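Side-chain contacts in possible thiamine biosynthesis enzyme (Candida albicans, PDB 2X7Q), which is of unknown function but adopts the periplasmic binding protein fold and, like its SsuA/TauA relatives, probably binds a small solute: residues E24-P29 / S201-A206; E66-I71 / Q213-V218; L100-T105 / K183-H188; Q231-H236 / K256-T261. The protein carries 1 engineered substitution. All coordinates share one frame; numbering follows the deposited sequence. Where two conformers were deposited one is given.

Interactions 1, 3 and 4 are buried, whereas interaction 2 is only partly so. Interaction 1 lies nearest the middle of the chain, about 6 Å from its centre, and is aromatic. It shares a sheet with interaction 2, where strands 203-208 and 69-73 are neighbours, yet interaction 2 rests on a salt bridge and lies toward the periphery. Interactions 2 and 4 both use helix 216-235, near its two ends. Interaction 4 touches interaction 1 through W258, which packs on H25 and F26, and adds a water bridge to its aromatic contact. Interaction 3 stands apart on the second sheet, where a helix meets a strand through paired hydroxyls.

Interaction 1 (E24-P29 / S201-A206); sequences EHFSTP and SSWVVA
F26 and W203 bring their rings together near the middle of this periplasmic binding protein fold, where the 3-10 turn 25-27 leads into helix 28-35 and faces W203 on strand 203-208. The phenyl ring has W203 NE1 over the centre of one face, 3.4 Å above its plane. The two aromatic groups are neither parallel nor perpendicular: the phenyl and the five-membered indole ring are inclined by 39°, with centroids 4.3 Å apart. F26 CD1 makes the closest approach, reaching W203 NE1 and also W203 CZ2, at 3.6 Å from the latter. The phenyl gets there because F26 CG swings beside its own backbone N (chi1 -69°), bringing the ring across the indole, while F26 CB sits above the rim of the indole face. H25 CD2 lies over the rim of the opposite phenyl face, and W258 meets F26 edge-to-face and stacks on H25. A glycerol, probably from the crystallisation liquor, lies about 4 Å from the F26 side chain, as such molecules often do in pockets. E24 arrives at the indole edge by an extended chain, placing OE1 3.7 Å from W203 CZ2, with its carboxylate turned 65° from the ring plane. The turn bearing E24 and F26 is braced within itself: E24 O accepts from S27 N and also from S27 OG, the hydroxyl lying in the carbonyl plane at 2.7 Å from E24 O.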
loop_
_atom_site.group_PDB
_atom_site.type_symbol
_atom_site.label_atom_id
_atom_site.label_comp_id
_atom_site.label_asym_id
_atom_site.label_seq_id
_atom_site.Cartn_x
_atom_site.Cartn_y
_atom_site.Cartn_z
ATOM N N GLU A 24 -5.055 5.997 6.125
ATOM C CA GLU A 24 -3.833 6.792 6.132
ATOM C C GLU A 24 -4.015 8.049 5.287
ATOM O O GLU A 24 -5.097 8.297 4.755
ATOM C CB GLU A 24 -2.647 5.974 5.612
ATOM C CG GLU A 24 -2.192 4.872 6.551
ATOM C CD GLU A 24 -0.979 4.130 6.037
ATOM O OE1 GLU A 24 -0.821 4.027 4.807
ATOM O OE2 GLU A 24 -0.186 3.633 6.862
ATOM N N HIS A 25 -2.954 8.837 5.158
ATOM C CA HIS A 25 -3.003 10.049 4.350
ATOM C C HIS A 25 -3.351 9.745 2.896
ATOM O O HIS A 25 -3.963 10.565 2.215
ATOM C CB HIS A 25 -1.674 10.807 4.429
ATOM C CG HIS A 25 -0.472 9.915 4.425
ATOM N ND1 HIS A 25 0.598 10.104 5.285
ATOM C CD2 HIS A 25 -0.164 8.831 3.684
ATOM C CE1 HIS A 25 1.505 9.176 5.060
ATOM N NE2 HIS A 25 1.071 8.385 4.093
ATOM N N PHE A 26 -2.964 8.564 2.424
ATOM C CA PHE A 26 -3.210 8.183 1.035
ATOM C C PHE A 26 -4.696 8.025 0.722
ATOM O O PHE A 26 -5.107 8.137 -0.432
ATOM C CB PHE A 26 -2.471 6.888 0.685
ATOM C CG PHE A 26 -0.980 7.037 0.631
ATOM C CD1 PHE A 26 -0.177 6.483 1.613
ATOM C CD2 PHE A 26 -0.382 7.736 -0.403
ATOM C CE1 PHE A 26 1.196 6.622 1.563
ATOM C CE2 PHE A 26 0.991 7.881 -0.459
ATOM C CZ PHE A 26 1.781 7.322 0.527
ATOM N N SER A 27 -5.498 7.762 1.748
ATOM C CA SER A 27 -6.924 7.518 1.560
ATOM C C SER A 27 -7.708 8.822 1.435
ATOM O O SER A 27 -8.931 8.806 1.292
ATOM C CB SER A 27 -7.481 6.689 2.716
ATOM O OG SER A 27 -7.487 7.431 3.918
ATOM N N THR A 28 -7.000 9.945 1.485
ATOM C CA THR A 28 -7.634 11.260 1.425
ATOM C C THR A 28 -8.600 11.425 0.245
ATOM O O THR A 28 -9.748 11.816 0.443
ATOM C CB THR A 28 -6.586 12.396 1.420
ATOM O OG1 THR A 28 -5.935 12.455 2.694
ATOM C CG2 THR A 28 -7.248 13.730 1.144
ATOM N N PRO A 29 -8.138 11.130 -0.982
ATOM C CA PRO A 29 -9.007 11.275 -2.157
ATOM C C PRO A 29 -10.302 10.477 -2.026
ATOM O O PRO A 29 -11.349 10.932 -2.486
ATOM C CB PRO A 29 -8.151 10.707 -3.293
ATOM C CG PRO A 29 -6.750 10.913 -2.842
ATOM C CD PRO A 29 -6.778 10.704 -1.357
ATOM N N SER A 201 5.324 2.161 -8.411
ATOM C CA SER A 201 4.188 2.927 -7.909
ATOM C C SER A 201 3.644 2.220 -6.673
ATOM O O SER A 201 3.571 0.995 -6.639
ATOM C CB SER A 201 3.104 3.056 -8.980
ATOM O OG SER A 201 3.575 3.797 -10.092
ATOM N N SER A 202 3.259 2.993 -5.663
ATOM C CA SER A 202 2.993 2.436 -4.337
ATOM C C SER A 202 1.609 1.816 -4.127
ATOM O O SER A 202 1.475 0.844 -3.384
ATOM C CB SER A 202 3.270 3.483 -3.256
ATOM O OG SER A 202 2.549 4.674 -3.495
ATOM N N TRP A 203 0.585 2.370 -4.769
ATOM C CA TRP A 203 -0.783 1.924 -4.514
ATOM C C TRP A 203 -1.544 1.519 -5.774
ATOM O O TRP A 203 -1.388 2.130 -6.832
ATOM C CB TRP A 203 -1.551 3.008 -3.756
ATOM C CG TRP A 203 -1.014 3.260 -2.379
ATOM C CD1 TRP A 203 0.101 3.974 -2.052
ATOM C CD2 TRP A 203 -1.571 2.798 -1.137
ATOM N NE1 TRP A 203 0.273 3.985 -0.689
ATOM C CE2 TRP A 203 -0.736 3.272 -0.108
ATOM C CE3 TRP A 203 -2.690 2.030 -0.809
ATOM C CZ2 TRP A 203 -0.993 2.998 1.239
ATOM C CZ3 TRP A 203 -2.939 1.763 0.528
ATOM C CH2 TRP A 203 -2.096 2.245 1.534
ATOM N N VAL A 204 -2.372 0.487 -5.645
ATOM C CA VAL A 204 -3.180 -0.003 -6.755
ATOM C C VAL A 204 -4.587 -0.354 -6.282
ATOM O O VAL A 204 -4.826 -0.522 -5.085
ATOM C CB VAL A 204 -2.558 -1.252 -7.405
ATOM C CG1 VAL A 204 -1.207 -0.926 -8.016
ATOM C CG2 VAL A 204 -2.435 -2.375 -6.384
ATOM N N VAL A 205 -5.514 -0.459 -7.230
ATOM C CA VAL A 205 -6.877 -0.871 -6.922
ATOM C C VAL A 205 -7.069 -2.329 -7.328
ATOM O O VAL A 205 -6.901 -2.679 -8.496
ATOM C CB VAL A 205 -7.911 0.003 -7.654
ATOM C CG1 VAL A 205 -9.323 -0.483 -7.362
ATOM C CG2 VAL A 205 -7.749 1.461 -7.253
ATOM N N ALA A 206 -7.412 -3.179 -6.364
ATOM C CA ALA A 206 -7.559 -4.604 -6.638
ATOM C C ALA A 206 -8.970 -5.111 -6.363
ATOM O O ALA A 206 -9.729 -4.499 -5.607
ATOM C CB ALA A 206 -6.539 -5.408 -5.843
#

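Interaction 2 (E66-I71 / Q213-V218); sequences EVDIAI and QAKSDV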
loop_
_atom_site.group_PDB
_atom_site.type_symbol
_atom_site.label_atom_id
_atom_site.label_comp_id
_atom_site.label_asym_id
_atom_site.label_seq_id
_atom_site.Cartn_x
_atom_site.Cartn_y
_atom_site.Cartn_z
ATOM N N GLU A 66 -15.596 -10.797 1.620
ATOM C CA GLU A 66 -16.152 -9.843 2.572
ATOM C C GLU A 66 -16.201 -8.452 1.955
ATOM O O GLU A 66 -17.042 -7.631 2.320
ATOM C CB GLU A 66 -15.338 -9.827 3.864
ATOM C CG GLU A 66 -15.384 -11.143 4.633
ATOM C CD GLU A 66 -14.623 -11.075 5.944
ATOM O OE1 GLU A 66 -14.813 -10.094 6.696
ATOM O OE2 GLU A 66 -13.836 -12.005 6.225
ATOM N N VAL A 67 -15.296 -8.198 1.014
ATOM C CA VAL A 67 -15.263 -6.929 0.300
ATOM C C VAL A 67 -15.076 -7.162 -1.194
ATOM O O VAL A 67 -14.544 -8.193 -1.608
ATOM C CB VAL A 67 -14.144 -6.010 0.818
ATOM C CG1 VAL A 67 -14.334 -5.718 2.296
ATOM C CG2 VAL A 67 -12.783 -6.641 0.562
ATOM N N ASP A 68 -15.511 -6.196 -1.995
ATOM C CA ASP A 68 -15.432 -6.302 -3.445
ATOM C C ASP A 68 -14.151 -5.674 -3.986
ATOM O O ASP A 68 -13.566 -6.166 -4.951
ATOM C CB ASP A 68 -16.648 -5.637 -4.090
ATOM C CG ASP A 68 -17.958 -6.243 -3.627
ATOM O OD1 ASP A 68 -18.190 -7.437 -3.903
ATOM O OD2 ASP A 68 -18.759 -5.525 -2.993
ATOM N N ILE A 69 -13.716 -4.589 -3.352
ATOM C CA ILE A 69 -12.532 -3.862 -3.797
ATOM C C ILE A 69 -11.588 -3.565 -2.631
ATOM O O ILE A 69 -12.033 -3.350 -1.500
ATOM C CB ILE A 69 -12.916 -2.536 -4.495
ATOM C CG1 ILE A 69 -13.826 -2.809 -5.695
ATOM C CG2 ILE A 69 -11.677 -1.772 -4.927
ATOM C CD1 ILE A 69 -14.194 -1.569 -6.480
ATOM N N ALA A 70 -10.288 -3.557 -2.912
ATOM C CA ALA A 70 -9.282 -3.239 -1.902
ATOM C C ALA A 70 -8.244 -2.262 -2.447
ATOM O O ALA A 70 -7.733 -2.447 -3.549
ATOM C CB ALA A 70 -8.613 -4.503 -1.395
ATOM N N ILE A 71 -7.949 -1.220 -1.675
ATOM C CA ILE A 71 -6.923 -0.249 -2.046
ATOM C C ILE A 71 -5.693 -0.449 -1.162
ATOM O O ILE A 71 -5.664 0.009 -0.017
ATOM C CB ILE A 71 -7.422 1.199 -1.867
ATOM C CG1 ILE A 71 -8.834 1.363 -2.434
ATOM C CG2 ILE A 71 -6.457 2.186 -2.514
ATOM C CD1 ILE A 71 -8.870 1.783 -3.889
ATOM N N GLN A 213 -16.523 -10.229 -12.277
ATOM C CA GLN A 213 -17.468 -10.762 -13.257
ATOM C C GLN A 213 -18.915 -10.514 -12.849
ATOM O O GLN A 213 -19.829 -10.635 -13.663
ATOM C CB GLN A 213 -17.235 -12.260 -13.491
ATOM C CG GLN A 213 -17.660 -13.161 -12.333
ATOM C CD GLN A 213 -17.699 -14.627 -12.730
ATOM O OE1 GLN A 213 -18.302 -14.994 -13.739
ATOM N NE2 GLN A 213 -17.065 -15.473 -11.929
ATOM N N ALA A 214 -19.115 -10.172 -11.582
ATOM C CA ALA A 214 -20.457 -9.973 -11.046
ATOM C C ALA A 214 -20.806 -8.493 -10.932
ATOM O O ALA A 214 -21.966 -8.107 -11.075
ATOM C CB ALA A 214 -20.592 -10.655 -9.693
ATOM N N LYS A 215 -19.796 -7.672 -10.669
ATOM C CA LYS A 215 -20.005 -6.249 -10.435
ATOM C C LYS A 215 -19.030 -5.395 -11.240
ATOM O O LYS A 215 -18.425 -4.470 -10.706
ATOM C CB LYS A 215 -19.864 -5.937 -8.943
ATOM C CG LYS A 215 -20.780 -6.757 -8.044
ATOM C CD LYS A 215 -20.581 -6.400 -6.577
ATOM C CE LYS A 215 -21.470 -7.243 -5.676
ATOM N NZ LYS A 215 -21.305 -6.889 -4.242
ATOM N N SER A 216 -18.886 -5.702 -12.525
ATOM C CA SER A 216 -17.934 -4.988 -13.372
ATOM C C SER A 216 -18.339 -3.535 -13.627
ATOM O O SER A 216 -17.522 -2.624 -13.490
ATOM C CB SER A 216 -17.733 -5.718 -14.703
ATOM O OG SER A 216 -16.799 -5.032 -15.518
ATOM N N ASP A 217 -19.599 -3.321 -13.997
ATOM C CA ASP A 217 -20.078 -1.981 -14.337
ATOM C C ASP A 217 -19.969 -1.006 -13.163
ATOM O O ASP A 217 -19.637 0.166 -13.347
ATOM C CB ASP A 217 -21.521 -2.032 -14.846
ATOM C CG ASP A 217 -21.639 -2.725 -16.185
ATOM O OD1 ASP A 217 -20.634 -3.298 -16.652
ATOM O OD2 ASP A 217 -22.738 -2.700 -16.775
ATOM N N VAL A 218 -20.246 -1.494 -11.959
ATOM C CA VAL A 218 -20.181 -0.658 -10.763
ATOM C C VAL A 218 -18.741 -0.327 -10.381
ATOM O O VAL A 218 -18.447 0.789 -9.952
ATOM C CB VAL A 218 -20.921 -1.310 -9.577
ATOM C CG1 VAL A 218 -20.779 -2.821 -9.629
ATOM C CG2 VAL A 218 -20.418 -0.759 -8.255
#
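D68 and K215 meet through charge, and the salt bridge carries the contact across these two segments. K215 NZ stands almost midway between the carboxylate oxygens, 3.1 Å from D68 OD2 and 3.2 Å from D68 OD1. The nearly equal distances share the attraction between both oxygens, and each of the two hydrogen bonds is weak. The lysine chain is extended throughout beyond CG and crosses the aspartate at about a right angle. Its methylene groups add a little contact close to the charge, K215 CD and K215 CE each lying 3.7 Å from D68 OD1.

In the fold, D68 sits just before strand 69-73, an inner strand of one of the two mixed sheets of the periplasmic binding protein fold, while K215 occupies the N-cap position between helix 209-214 and helix 216-235. The ion pair thus ties the end of that sheet to the break between two helices.

Hydrogen bonds outside the two segments fix both ends. S211 OG is bound to D68 OD1, and the backbone N of K18 to D68 OD2, so each carboxylate oxygen has a partner besides the lysine. Such neutral donors would probably help stabilise the negative charge of this buried group. K215 NZ has a further partner in T16 O.

Interaction 3 (L100-T105 / K183-H188); sequences LWAVST and KYYDNH
Y185 presents the edge of its ring to strand 100-106, with S104 OG and A102 CB both close to the ring plane. Contact is thus made by the phenolic end, not by a face: Y185 OH lies 3.3 Å from A102 CB, while the aromatic carbon Y185 CE1 comes 3.4 Å from S104 OG. The imidazole of H188 has Y185 O over the rim of one face, at the Schellman motif that ends the helix.

The polar link is a hydrogen bond between Y185 OH and S104 OG. At 2.5 Å between Y185 OH and S104 OG it is very short, a length to be taken with caution, and either hydroxyl could be the donor. S104 turns its hydroxyl beside its own backbone N (chi1 -56°), where it meets the incoming phenol.

A102 and S104, two residues apart, point toward the helix, whereas V103 between them points away and packs on L137 of helix 129-141. Strand 100-106 runs antiparallel to the two strands that flank it, 173-177 and 190-197; helix 178-186 links this parallel pair in a beta-alpha-beta crossover that passes strand 100-106 between them, with Y185 also touching Q192 and S104 packing against F174.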
loop_
_atom_site.group_PDB
_atom_site.type_symbol
_atom_site.label_atom_id
_atom_site.label_comp_id
_atom_site.label_asym_id
_atom_site.label_seq_id
_atom_site.Cartn_x
_atom_site.Cartn_y
_atom_site.Cartn_z
ATOM N N LEU A 100 7.859 5.938 0.423
ATOM C CA LEU A 100 9.104 6.171 1.151
ATOM C C LEU A 100 9.127 5.421 2.480
ATOM O O LEU A 100 8.445 5.804 3.433
ATOM C CB LEU A 100 9.323 7.667 1.385
ATOM C CG LEU A 100 10.588 8.060 2.152
ATOM C CD1 LEU A 100 11.828 7.510 1.465
ATOM C CD2 LEU A 100 10.682 9.572 2.301
ATOM N N TRP A 101 9.918 4.353 2.533
ATOM C CA TRP A 101 10.048 3.549 3.744
ATOM C C TRP A 101 11.174 4.062 4.635
ATOM O O TRP A 101 12.266 4.359 4.159
ATOM C CB TRP A 101 10.288 2.081 3.392
ATOM C CG TRP A 101 9.066 1.382 2.880
ATOM C CD1 TRP A 101 8.648 1.300 1.583
ATOM C CD2 TRP A 101 8.102 0.661 3.655
ATOM N NE1 TRP A 101 7.484 0.574 1.504
ATOM C CE2 TRP A 101 7.126 0.171 2.769
ATOM C CE3 TRP A 101 7.967 0.384 5.021
ATOM C CZ2 TRP A 101 6.035 -0.582 3.193
ATOM C CZ3 TRP A 101 6.883 -0.363 5.444
ATOM C CH2 TRP A 101 5.932 -0.837 4.535
ATOM N N ALA A 102 10.898 4.163 5.931
ATOM C CA ALA A 102 11.891 4.632 6.889
ATOM C C ALA A 102 12.311 3.502 7.828
ATOM O O ALA A 102 11.467 2.799 8.393
ATOM C CB ALA A 102 11.346 5.810 7.681
ATOM N N VAL A 103 13.620 3.339 7.998
ATOM C CA VAL A 103 14.157 2.316 8.884
ATOM C C VAL A 103 14.396 2.906 10.269
ATOM O O VAL A 103 15.143 3.875 10.418
ATOM C CB VAL A 103 15.471 1.739 8.337
ATOM C CG1 VAL A 103 15.968 0.611 9.227
ATOM C CG2 VAL A 103 15.278 1.247 6.908
ATOM N N SER A 104 13.762 2.323 11.281
ATOM C CA SER A 104 13.833 2.870 12.632
ATOM C C SER A 104 14.459 1.898 13.626
ATOM O O SER A 104 14.454 0.685 13.414
ATOM C CB SER A 104 12.439 3.270 13.119
ATOM O OG SER A 104 11.820 4.174 12.223
ATOM N N THR A 105 14.996 2.449 14.711
ATOM C CA THR A 105 15.519 1.648 15.809
ATOM C C THR A 105 15.225 2.352 17.128
ATOM O O THR A 105 14.648 3.440 17.142
ATOM C CB THR A 105 17.034 1.407 15.671
ATOM O OG1 THR A 105 17.471 0.480 16.675
ATOM C CG2 THR A 105 17.803 2.711 15.821
ATOM N N LYS A 183 6.445 11.465 13.391
ATOM C CA LYS A 183 5.991 11.915 14.702
ATOM C C LYS A 183 6.871 11.366 15.819
ATOM O O LYS A 183 7.180 12.069 16.780
ATOM C CB LYS A 183 4.538 11.498 14.944
ATOM C CG LYS A 183 4.084 11.675 16.390
ATOM C CD LYS A 183 2.691 11.098 16.608
ATOM C CE LYS A 183 2.265 11.191 18.064
ATOM N NZ LYS A 183 0.898 10.651 18.287
ATOM N N TYR A 184 7.279 10.108 15.686
ATOM C CA TYR A 184 8.029 9.436 16.741
ATOM C C TYR A 184 9.534 9.669 16.636
ATOM O O TYR A 184 10.286 9.301 17.534
ATOM C CB TYR A 184 7.695 7.943 16.771
ATOM C CG TYR A 184 6.234 7.677 17.051
ATOM C CD1 TYR A 184 5.751 7.643 18.353
ATOM C CD2 TYR A 184 5.333 7.481 16.012
ATOM C CE1 TYR A 184 4.412 7.409 18.611
ATOM C CE2 TYR A 184 3.993 7.245 16.260
ATOM C CZ TYR A 184 3.539 7.210 17.561
ATOM O OH TYR A 184 2.207 6.976 17.816
ATOM N N TYR A 185 9.969 10.284 15.542
ATOM C CA TYR A 185 11.349 10.739 15.435
ATOM C C TYR A 185 11.493 12.057 16.184
ATOM O O TYR A 185 12.492 12.299 16.861
ATOM C CB TYR A 185 11.753 10.944 13.976
ATOM C CG TYR A 185 11.867 9.678 13.158
ATOM C CD1 TYR A 185 12.442 8.530 13.688
ATOM C CD2 TYR A 185 11.423 9.642 11.843
ATOM C CE1 TYR A 185 12.555 7.375 12.933
ATOM C CE2 TYR A 185 11.532 8.495 11.083
ATOM C CZ TYR A 185 12.099 7.366 11.631
ATOM O OH TYR A 185 12.210 6.223 10.873
ATOM N N ASP A 186 10.477 12.907 16.059
ATOM C CA ASP A 186 10.508 14.243 16.645
ATOM C C ASP A 186 10.393 14.225 18.168
ATOM O O ASP A 186 11.002 15.049 18.849
ATOM C CB ASP A 186 9.412 15.121 16.032
ATOM C CG ASP A 186 9.665 15.427 14.569
ATOM O OD1 ASP A 186 10.816 15.262 14.118
ATOM O OD2 ASP A 186 8.714 15.834 13.871
ATOM N N ASN A 187 9.613 13.288 18.701
ATOM C CA ASN A 187 9.511 13.132 20.149
ATOM C C ASN A 187 10.587 12.188 20.679
ATOM O O ASN A 187 10.600 11.839 21.860
ATOM C CB ASN A 187 8.111 12.669 20.569
ATOM C CG ASN A 187 7.769 11.286 20.051
ATOM O OD1 ASN A 187 8.620 10.578 19.513
ATOM N ND2 ASN A 187 6.516 10.893 20.220
ATOM N N HIS A 188 11.477 11.769 19.784
ATOM C CA HIS A 188 12.659 10.992 20.145
ATOM C C HIS A 188 12.345 9.641 20.784
ATOM O O HIS A 188 13.144 9.119 21.559
ATOM C CB HIS A 188 13.575 11.814 21.059
ATOM C CG HIS A 188 14.009 13.117 20.463
ATOM N ND1 HIS A 188 15.059 13.217 19.574
ATOM C CD2 HIS A 188 13.535 14.375 20.629
ATOM C CE1 HIS A 188 15.214 14.481 19.220
ATOM N NE2 HIS A 188 14.304 15.203 19.846
#

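Interaction 4 (Q231-H236 / K256-T261); sequences QYYNEH and KEWTKT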
loop_
_atom_site.group_PDB
_atom_site.type_symbol
_atom_site.label_atom_id
_atom_site.label_comp_id
_atom_site.label_asym_id
_atom_site.label_seq_id
_atom_site.Cartn_x
_atom_site.Cartn_y
_atom_site.Cartn_z
ATOM N N GLN A 231 -8.960 14.528 -8.319
ATOM C CA GLN A 231 -8.906 15.875 -8.873
ATOM C C GLN A 231 -9.264 16.912 -7.813
ATOM O O GLN A 231 -8.614 17.949 -7.708
ATOM C CB GLN A 231 -9.834 16.006 -10.084
ATOM C CG GLN A 231 -9.822 17.387 -10.727
ATOM C CD GLN A 231 -10.750 17.491 -11.920
ATOM O OE1 GLN A 231 -11.427 16.531 -12.282
ATOM N NE2 GLN A 231 -10.784 18.665 -12.540
ATOM N N TYR A 232 -10.300 16.629 -7.029
ATOM C CA TYR A 232 -10.702 17.527 -5.955
ATOM C C TYR A 232 -9.552 17.721 -4.975
ATOM O O TYR A 232 -9.218 18.845 -4.615
ATOM C CB TYR A 232 -11.934 16.988 -5.224
ATOM C CG TYR A 232 -12.505 17.954 -4.206
ATOM C CD1 TYR A 232 -12.013 18.001 -2.907
ATOM C CD2 TYR A 232 -13.530 18.827 -4.549
ATOM C CE1 TYR A 232 -12.531 18.889 -1.978
ATOM C CE2 TYR A 232 -14.055 19.716 -3.629
ATOM C CZ TYR A 232 -13.551 19.743 -2.347
ATOM O OH TYR A 232 -14.069 20.626 -1.431
ATOM N N TYR A 233 -8.949 16.615 -4.552
ATOM C CA TYR A 233 -7.798 16.663 -3.661
ATOM C C TYR A 233 -6.714 17.567 -4.233
ATOM O O TYR A 233 -6.193 18.438 -3.541
ATOM C CB TYR A 233 -7.242 15.255 -3.434
ATOM C CG TYR A 233 -5.848 15.241 -2.845
ATOM C CD1 TYR A 233 -5.652 15.298 -1.471
ATOM C CD2 TYR A 233 -4.727 15.178 -3.665
ATOM C CE1 TYR A 233 -4.379 15.292 -0.932
ATOM C CE2 TYR A 233 -3.452 15.173 -3.136
ATOM C CZ TYR A 233 -3.284 15.228 -1.769
ATOM O OH TYR A 233 -2.019 15.220 -1.237
ATOM N N ASN A 234 -6.380 17.352 -5.502
ATOM C CA ASN A 234 -5.357 18.141 -6.174
ATOM C C ASN A 234 -5.658 19.635 -6.168
ATOM O O ASN A 234 -4.745 20.458 -6.138
ATOM C CB ASN A 234 -5.167 17.656 -7.615
ATOM C CG ASN A 234 -4.369 16.369 -7.700
ATOM O OD1 ASN A 234 -3.746 15.945 -6.727
ATOM N ND2 ASN A 234 -4.377 15.746 -8.873
ATOM N N GLU A 235 -6.941 19.981 -6.197
ATOM C CA GLU A 235 -7.360 21.377 -6.264
ATOM C C GLU A 235 -7.676 21.950 -4.885
ATOM O O GLU A 235 -7.977 23.136 -4.753
ATOM C CB GLU A 235 -8.577 21.520 -7.184
ATOM C CG GLU A 235 -8.337 21.039 -8.608
ATOM C CD GLU A 235 -9.586 21.102 -9.463
ATOM O OE1 GLU A 235 -10.668 21.400 -8.916
ATOM O OE2 GLU A 235 -9.487 20.847 -10.681
ATOM N N HIS A 236 -7.604 21.105 -3.861
ATOM C CA HIS A 236 -7.937 21.521 -2.504
ATOM C C HIS A 236 -7.002 20.891 -1.478
ATOM O O HIS A 236 -7.455 20.288 -0.506
ATOM C CB HIS A 236 -9.388 21.162 -2.177
ATOM C CG HIS A 236 -10.379 21.676 -3.178
ATOM N ND1 HIS A 236 -10.982 22.908 -3.061
ATOM C CD2 HIS A 236 -10.871 21.118 -4.309
ATOM C CE1 HIS A 236 -11.808 23.089 -4.080
ATOM N NE2 HIS A 236 -11.757 22.018 -4.849
ATOM N N LYS A 256 1.475 18.497 5.483
ATOM C CA LYS A 256 1.810 19.406 4.394
ATOM C C LYS A 256 3.022 18.912 3.612
ATOM O O LYS A 256 3.017 18.913 2.384
ATOM C CB LYS A 256 2.070 20.815 4.930
ATOM C CG LYS A 256 2.455 21.821 3.860
ATOM C CD LYS A 256 2.713 23.194 4.455
ATOM C CE LYS A 256 3.109 24.193 3.377
ATOM N NZ LYS A 256 3.359 25.549 3.944
ATOM N N GLU A 257 4.057 18.492 4.332
ATOM C CA GLU A 257 5.266 17.982 3.698
ATOM C C GLU A 257 4.946 16.791 2.800
ATOM O O GLU A 257 5.508 16.655 1.716
ATOM C CB GLU A 257 6.303 17.587 4.753
ATOM C CG GLU A 257 7.627 17.112 4.181
ATOM C CD GLU A 257 8.613 16.696 5.256
ATOM O OE1 GLU A 257 8.350 16.974 6.444
ATOM O OE2 GLU A 257 9.651 16.094 4.909
ATOM N N TRP A 258 4.036 15.937 3.256
ATOM C CA TRP A 258 3.647 14.749 2.504
ATOM C C TRP A 258 2.963 15.093 1.182
ATOM O O TRP A 258 3.206 14.441 0.168
ATOM C CB TRP A 258 2.745 13.855 3.355
ATOM C CG TRP A 258 2.071 12.768 2.575
ATOM C CD1 TRP A 258 2.611 11.573 2.199
ATOM C CD2 TRP A 258 0.729 12.775 2.072
ATOM N NE1 TRP A 258 1.689 10.836 1.496
ATOM C CE2 TRP A 258 0.525 11.554 1.405
ATOM C CE3 TRP A 258 -0.318 13.701 2.125
ATOM C CZ2 TRP A 258 -0.684 11.230 0.793
ATOM C CZ3 TRP A 258 -1.516 13.379 1.516
ATOM C CH2 TRP A 258 -1.690 12.154 0.861
ATOM N N THR A 259 2.116 16.118 1.193
ATOM C CA THR A 259 1.373 16.504 -0.004
ATOM C C THR A 259 2.300 16.904 -1.149
ATOM O O THR A 259 1.897 16.902 -2.311
ATOM C CB THR A 259 0.403 17.673 0.274
ATOM O OG1 THR A 259 1.149 18.858 0.582
ATOM C CG2 THR A 259 -0.522 17.340 1.435
ATOM N N LYS A 260 3.539 17.250 -0.813
ATOM C CA LYS A 260 4.503 17.699 -1.811
ATOM C C LYS A 260 5.368 16.554 -2.335
ATOM O O LYS A 260 6.324 16.778 -3.078
ATOM C CB LYS A 260 5.390 18.812 -1.242
ATOM C CG LYS A 260 4.647 20.108 -0.924
ATOM C CD LYS A 260 5.607 21.284 -0.762
ATOM C CE LYS A 260 6.448 21.171 0.503
ATOM N NZ LYS A 260 5.652 21.415 1.738
ATOM N N THR A 261 5.026 15.329 -1.950
ATOM C CA THR A 261 5.760 14.150 -2.400
ATOM C C THR A 261 4.843 13.158 -3.105
ATOM O O THR A 261 5.299 12.333 -3.897
ATOM C CB THR A 261 6.451 13.429 -1.222
ATOM O OG1 THR A 261 5.459 12.871 -0.349
ATOM C CG2 THR A 261 7.331 14.394 -0.444
HETATM O O HOH W 1 -0.522 16.361 -3.369
#
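Y233 gives up the most surface here, and its hydroxyl end does the touching, wedged toward W258 and T259 of helix 252-259. The phenol oxygen Y233 OH comes 3.3 Å from W258 CZ3, at the six-membered part of the indole, with the two side chains set obliquely. On T259 it meets the methyl, Y233 OH to T259 CG2 being 3.7 Å. T259 OG1 lies between the backbone N and the carbonyl carbon (chi1 67°), where it bonds to K256 O at 2.6 Å, and this leaves CG2 anti to the carbonyl carbon and near the phenol.

Around them the aromatic packing continues, F264 meeting Y233 edge-to-face.

A water completes the pairing: it lies 2.8 Å from Y233 OH and donates to T259 O over 2.7 Å. The tyrosine hydroxyl lies against W258 CZ3 and T259 CG2, neither of which can accept a classical hydrogen bond, so across this contact its polar partner is the water, held beside a carbonyl near the helix end.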